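Local coordinates for protein putative Acetyltransferase (Lactobacillus plantarum WCFS1, PDB 3EFA) that is a putative N-acetyltransferase of the GNAT family that probably transfers an acetyl group from acetyl-coenzyme A to an acceptor substrate, at residues 62-67 with 72-77; 91-96 with 118-123. All coordinates share one frame; numbering follows the deposited sequence.

Interaction 1: residues 62-67 with 72-77; sequences LRLEPQ and MRFGRV. With FMT (formic acid), chain B.
E65 and R73 face each other as a hydrogen-bonded antiparallel pair: E65 N reaches R73 O at 2.9 Å and R73 N returns to E65 O. R63 and G75 form the next such pair, G75 N meeting R63 O at 2.9 Å. On the face carrying R63, E65 and R73, the R63 guanidinium grips E65 side-on, NE and NH2 closing on E65 OE2 (R63 NE to OE2 2.9 Å), in the guanidinium plane but above that of the carboxylate. E65 OE2 lies 3.7 Å from G75 CA, where a side chain would clash, and takes a water that also binds R76 N and NH1; R76 NH2 donates to E37 O. With CG anti to the backbone N (chi1 177°), R73 runs past E65, R73 CD 3.4 Å from E65 OE1. The Q67 amide stacks on the R73 guanidinium, planes 8° apart, while Q67 NE2 donates to E65 O. A formic acid, probably from the crystallisation liquor, lies at the guanidinium edge, R73 NH2 bonding its O1 at 3.2 Å. Were E65 an alanine, R63 would probably be left with D39 and D42, and the water would lose its carboxylate. On the other face, L64 CD2 meets the F74 ring edge, 4.2 Å from F74 CD1, and M72 SE packs against P66. This hairpin lies mid-sheet between strands 48-52 and 107-113; helix 88-102 covers L62, L64 and F74, and E109 pairs with R73.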
loop_
_atom_site.group_PDB
_atom_site.type_symbol
_atom_site.label_atom_id
_atom_site.label_comp_id
_atom_site.label_asym_id
_atom_site.label_seq_id
_atom_site.Cartn_x
_atom_site.Cartn_y
_atom_site.Cartn_z
ATOM N N LEU A 62 8.275 19.298 3.881
ATOM C CA LEU A 62 7.482 18.182 3.353
ATOM C C LEU A 62 6.149 18.680 2.750
ATOM O O LEU A 62 5.689 19.783 3.063
ATOM C CB LEU A 62 7.257 17.097 4.425
ATOM C CG LEU A 62 6.422 17.379 5.684
ATOM C CD1 LEU A 62 4.916 17.336 5.404
ATOM C CD2 LEU A 62 6.783 16.384 6.788
ATOM N N ARG A 63 5.546 17.873 1.879
ATOM C CA ARG A 63 4.293 18.245 1.224
ATOM C C ARG A 63 3.100 17.504 1.846
ATOM O O ARG A 63 3.130 16.273 2.027
ATOM C CB ARG A 63 4.368 17.980 -0.297
ATOM C CG ARG A 63 3.109 18.430 -1.102
ATOM C CD ARG A 63 3.303 18.372 -2.633
ATOM N NE ARG A 63 3.191 17.009 -3.175
ATOM C CZ ARG A 63 3.214 16.694 -4.473
ATOM N NH1 ARG A 63 3.345 17.649 -5.403
ATOM N NH2 ARG A 63 3.099 15.416 -4.846
ATOM N N LEU A 64 2.045 18.244 2.173
ATOM C CA LEU A 64 0.853 17.608 2.743
ATOM C C LEU A 64 -0.078 17.065 1.643
ATOM O O LEU A 64 -0.546 17.823 0.790
ATOM C CB LEU A 64 0.142 18.571 3.710
ATOM C CG LEU A 64 1.096 18.915 4.876
ATOM C CD1 LEU A 64 1.088 20.375 5.269
ATOM C CD2 LEU A 64 0.878 18.006 6.104
ATOM N N GLU A 65 -0.298 15.744 1.659
ATOM C CA GLU A 65 -1.096 15.040 0.648
ATOM C C GLU A 65 -2.214 14.173 1.276
ATOM O O GLU A 65 -2.091 12.939 1.367
ATOM C CB GLU A 65 -0.198 14.166 -0.254
ATOM C CG GLU A 65 1.039 14.877 -0.824
ATOM C CD GLU A 65 1.945 13.967 -1.670
ATOM O OE1 GLU A 65 1.538 12.824 -1.999
ATOM O OE2 GLU A 65 3.075 14.398 -2.003
ATOM N N PRO A 66 -3.326 14.811 1.673
ATOM C CA PRO A 66 -4.471 14.073 2.252
ATOM C C PRO A 66 -4.996 12.987 1.304
ATOM O O PRO A 66 -5.088 13.235 0.095
ATOM C CB PRO A 66 -5.568 15.131 2.404
ATOM C CG PRO A 66 -4.999 16.447 1.895
ATOM C CD PRO A 66 -3.637 16.211 1.312
ATOM N N GLN A 67 -5.338 11.820 1.850
ATOM C CA GLN A 67 -5.939 10.733 1.082
ATOM C C GLN A 67 -7.347 10.439 1.630
ATOM O O GLN A 67 -7.778 11.066 2.593
ATOM C CB GLN A 67 -5.062 9.475 1.164
ATOM C CG GLN A 67 -3.587 9.719 0.872
ATOM C CD GLN A 67 -3.319 9.974 -0.604
ATOM O OE1 GLN A 67 -3.829 9.246 -1.464
ATOM N NE2 GLN A 67 -2.525 11.024 -0.910
HETATM N N MSE A 72 -3.407 10.520 6.077
HETATM C CA MSE A 72 -2.567 11.614 5.588
HETATM C C MSE A 72 -1.250 11.093 5.044
HETATM O O MSE A 72 -0.516 10.406 5.749
HETATM C CB MSE A 72 -2.269 12.632 6.688
HETATM C CG MSE A 72 -1.224 13.671 6.270
HETATM SE SE MSE A 72 -1.827 14.970 4.912
HETATM C CE MSE A 72 -3.303 15.727 5.965
ATOM N N ARG A 73 -0.951 11.410 3.790
ATOM C CA ARG A 73 0.360 11.078 3.243
ATOM C C ARG A 73 1.287 12.304 3.310
ATOM O O ARG A 73 0.889 13.418 2.940
ATOM C CB ARG A 73 0.252 10.510 1.817
ATOM C CG ARG A 73 1.606 10.203 1.157
ATOM C CD ARG A 73 1.434 9.848 -0.323
ATOM N NE ARG A 73 0.538 8.715 -0.469
ATOM C CZ ARG A 73 0.041 8.266 -1.618
ATOM N NH1 ARG A 73 0.338 8.868 -2.762
ATOM N NH2 ARG A 73 -0.771 7.212 -1.611
ATOM N N PHE A 74 2.497 12.097 3.829
ATOM C CA PHE A 74 3.528 13.134 3.851
ATOM C C PHE A 74 4.531 12.882 2.713
ATOM O O PHE A 74 5.187 11.838 2.694
ATOM C CB PHE A 74 4.280 13.116 5.183
ATOM C CG PHE A 74 3.389 13.160 6.404
ATOM C CD1 PHE A 74 2.794 14.358 6.815
ATOM C CD2 PHE A 74 3.171 12.006 7.164
ATOM C CE1 PHE A 74 1.987 14.406 7.953
ATOM C CE2 PHE A 74 2.362 12.038 8.305
ATOM C CZ PHE A 74 1.768 13.238 8.704
ATOM N N GLY A 75 4.646 13.817 1.767
ATOM C CA GLY A 75 5.547 13.639 0.633
ATOM C C GLY A 75 6.560 14.747 0.339
ATOM O O GLY A 75 6.693 15.718 1.109
ATOM N N ARG A 76 7.266 14.596 -0.788
ATOM C CA ARG A 76 8.348 15.506 -1.213
ATOM C C ARG A 76 9.230 15.999 -0.040
ATOM O O ARG A 76 9.427 17.220 0.171
ATOM C CB ARG A 76 7.785 16.670 -2.053
ATOM C CG ARG A 76 6.982 16.213 -3.298
ATOM C CD ARG A 76 7.813 15.290 -4.202
ATOM N NE ARG A 76 7.396 15.264 -5.610
ATOM C CZ ARG A 76 6.592 14.351 -6.170
ATOM N NH1 ARG A 76 6.056 13.364 -5.446
ATOM N NH2 ARG A 76 6.310 14.426 -7.472
ATOM N N VAL A 77 9.776 15.022 0.685
ATOM C CA VAL A 77 10.533 15.212 1.927
ATOM C C VAL A 77 12.024 15.480 1.673
ATOM O O VAL A 77 12.691 14.682 1.024
ATOM C CB VAL A 77 10.427 13.945 2.793
ATOM C CG1 VAL A 77 11.018 14.175 4.188
ATOM C CG2 VAL A 77 8.960 13.463 2.868
HETATM C C FMT B . -0.944 6.361 -5.400
HETATM O O1 FMT B . -1.744 6.893 -4.637
HETATM O O2 FMT B . 0.210 6.085 -5.073
HETATM O O HOH W 1 5.513 13.126 -2.764
#

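Interaction 2: residues 91-96 with 118-123; sequences QLLTAA and RFYELC
L93 reaches across to Y120 and C123 with a single methyl group, CD2, and the contact is purely apolar: no hydrogen bond links the two segments, and they bury just 94 Å² between them. With CG anti to the backbone N (chi1 178°), L93 sends CD2 to the neighbouring helix. There L93 CD2 comes to the edge of the Y120 ring, near its plane, 4.1 Å from Y120 CE1. L93 CD2 also lies 4.3 Å from C123 SG, and so meets both the aromatic edge and the sulfur. This is sparse apolar helix-to-helix packing within the GNAT domain, joining helix 88-102 to helix 117-122.

Aromatic packing occurs within 118-123. F119 CD2 lies over the centre of one Y120 face, 3.8 Å above the ring plane, while L93 comes to the ring edge.

Within each segment the backbone bonds are helical: A95 N and A96 N bond to Q91 O and L92 O, whereas C123 N makes weak bonds to F119 O and Y120 O, where the short helix runs out. Outside the segments, C123 O accepts from K144 NZ of strand 139-145.

Around the contact, L93 also rests on F74 of strand 71-79, Y120 touches V77 of that strand and M142 of strand 139-145, and L92 and A96 pack on strands 5-9 and 57-66.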
loop_
_atom_site.group_PDB
_atom_site.type_symbol
_atom_site.label_atom_id
_atom_site.label_comp_id
_atom_site.label_asym_id
_atom_site.label_seq_id
_atom_site.Cartn_x
_atom_site.Cartn_y
_atom_site.Cartn_z
ATOM N N GLN A 91 12.101 16.396 13.626
ATOM C CA GLN A 91 11.358 17.444 14.324
ATOM C C GLN A 91 10.153 17.931 13.498
ATOM O O GLN A 91 9.045 18.089 14.026
ATOM C CB GLN A 91 12.288 18.624 14.626
ATOM C CG GLN A 91 11.815 19.575 15.725
ATOM C CD GLN A 91 12.579 19.396 17.038
ATOM O OE1 GLN A 91 13.624 18.740 17.075
ATOM N NE2 GLN A 91 12.063 19.986 18.118
ATOM N N LEU A 92 10.370 18.171 12.206
ATOM C CA LEU A 92 9.293 18.588 11.303
ATOM C C LEU A 92 8.168 17.548 11.242
ATOM O O LEU A 92 6.979 17.888 11.367
ATOM C CB LEU A 92 9.832 18.863 9.887
ATOM C CG LEU A 92 8.815 19.426 8.868
ATOM C CD1 LEU A 92 8.058 20.653 9.409
ATOM C CD2 LEU A 92 9.450 19.759 7.521
ATOM N N LEU A 93 8.552 16.284 11.059
ATOM C CA LEU A 93 7.585 15.203 10.947
ATOM C C LEU A 93 6.744 15.044 12.214
ATOM O O LEU A 93 5.513 14.903 12.137
ATOM C CB LEU A 93 8.281 13.886 10.601
ATOM C CG LEU A 93 7.371 12.656 10.496
ATOM C CD1 LEU A 93 6.348 12.817 9.351
ATOM C CD2 LEU A 93 8.197 11.359 10.333
ATOM N N THR A 94 7.406 15.066 13.371
ATOM C CA THR A 94 6.698 15.024 14.659
ATOM C C THR A 94 5.671 16.162 14.756
ATOM O O THR A 94 4.564 15.960 15.251
ATOM C CB THR A 94 7.673 15.085 15.869
ATOM O OG1 THR A 94 8.535 13.940 15.863
ATOM C CG2 THR A 94 6.912 15.124 17.197
ATOM N N ALA A 95 6.018 17.350 14.256
ATOM C CA ALA A 95 5.035 18.442 14.231
ATOM C C ALA A 95 3.909 18.248 13.195
ATOM O O ALA A 95 2.757 18.585 13.454
ATOM C CB ALA A 95 5.718 19.803 14.068
ATOM N N ALA A 96 4.235 17.695 12.034
ATOM C CA ALA A 96 3.218 17.454 11.001
ATOM C C ALA A 96 2.177 16.397 11.409
ATOM O O ALA A 96 0.988 16.528 11.075
ATOM C CB ALA A 96 3.877 17.091 9.648
ATOM N N ARG A 118 14.652 2.088 8.092
ATOM C CA ARG A 118 14.956 2.074 9.526
ATOM C C ARG A 118 14.622 3.384 10.212
ATOM O O ARG A 118 14.072 3.398 11.317
ATOM C CB ARG A 118 16.424 1.736 9.787
ATOM C CG ARG A 118 16.776 1.735 11.280
ATOM C CD ARG A 118 18.261 1.459 11.525
ATOM N NE ARG A 118 18.616 1.249 12.935
ATOM C CZ ARG A 118 17.844 0.667 13.856
ATOM N NH1 ARG A 118 16.637 0.205 13.545
ATOM N NH2 ARG A 118 18.290 0.535 15.101
ATOM N N PHE A 119 14.984 4.483 9.556
ATOM C CA PHE A 119 14.639 5.820 10.022
ATOM C C PHE A 119 13.143 5.904 10.359
ATOM O O PHE A 119 12.774 6.286 11.473
ATOM C CB PHE A 119 15.033 6.848 8.956
ATOM C CG PHE A 119 14.610 8.260 9.268
ATOM C CD1 PHE A 119 15.355 9.052 10.137
ATOM C CD2 PHE A 119 13.482 8.807 8.672
ATOM C CE1 PHE A 119 14.970 10.369 10.418
ATOM C CE2 PHE A 119 13.095 10.110 8.945
ATOM C CZ PHE A 119 13.839 10.895 9.821
ATOM N N TYR A 120 12.284 5.519 9.413
ATOM C CA TYR A 120 10.840 5.610 9.644
ATOM C C TYR A 120 10.337 4.621 10.700
ATOM O O TYR A 120 9.374 4.915 11.414
ATOM C CB TYR A 120 10.040 5.535 8.324
ATOM C CG TYR A 120 10.199 6.800 7.494
ATOM C CD1 TYR A 120 9.684 8.018 7.944
ATOM C CD2 TYR A 120 10.885 6.789 6.283
ATOM C CE1 TYR A 120 9.846 9.185 7.209
ATOM C CE2 TYR A 120 11.048 7.951 5.536
ATOM C CZ TYR A 120 10.525 9.149 6.007
ATOM O OH TYR A 120 10.680 10.314 5.272
ATOM N N GLU A 121 10.993 3.466 10.808
ATOM C CA GLU A 121 10.671 2.511 11.872
ATOM C C GLU A 121 10.938 3.108 13.272
ATOM O O GLU A 121 10.132 2.933 14.188
ATOM C CB GLU A 121 11.405 1.178 11.666
ATOM C CG GLU A 121 10.880 0.398 10.450
ATOM C CD GLU A 121 11.602 -0.918 10.182
ATOM O OE1 GLU A 121 12.760 -1.090 10.624
ATOM O OE2 GLU A 121 11.005 -1.782 9.504
ATOM N N LEU A 122 12.050 3.827 13.432
ATOM C CA LEU A 122 12.313 4.516 14.695
ATOM C C LEU A 122 11.222 5.535 15.024
ATOM O O LEU A 122 10.940 5.787 16.201
ATOM C CB LEU A 122 13.676 5.212 14.691
ATOM C CG LEU A 122 14.897 4.331 14.956
ATOM C CD1 LEU A 122 16.141 5.171 14.906
ATOM C CD2 LEU A 122 14.790 3.603 16.303
ATOM N N CYS A 123 10.614 6.115 13.991
ATOM C CA CYS A 123 9.523 7.067 14.200
ATOM C C CYS A 123 8.172 6.374 14.372
ATOM O O CYS A 123 7.153 7.044 14.558
ATOM C CB CYS A 123 9.449 8.102 13.066
ATOM S SG CYS A 123 10.918 9.155 12.889
#

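Overall arrangement
Interaction 1 comes first along the chain and closes before interaction 2 opens; after the turn that follows strand 71-79 comes helix 88-102. Their centres are about 13 Å apart, yet they touch: F74 CE1 packs 3.7 Å from A96 CB, and V77 CG1 meets Y120 OH at 4.0 Å. The hairpin of interaction 1 thus forms part of the sheet floor on which helix 88-102 lies, and interaction 2 joins that helix to helix 117-122. All four segments belong to the GNAT domain. The arrangement is consistent with the GNAT fold, in whose relatives the turn between the counterparts of strand 71-79 and helix 88-102 binds the coenzyme A pyrophosphate; the two contacts involve the elements flanking it.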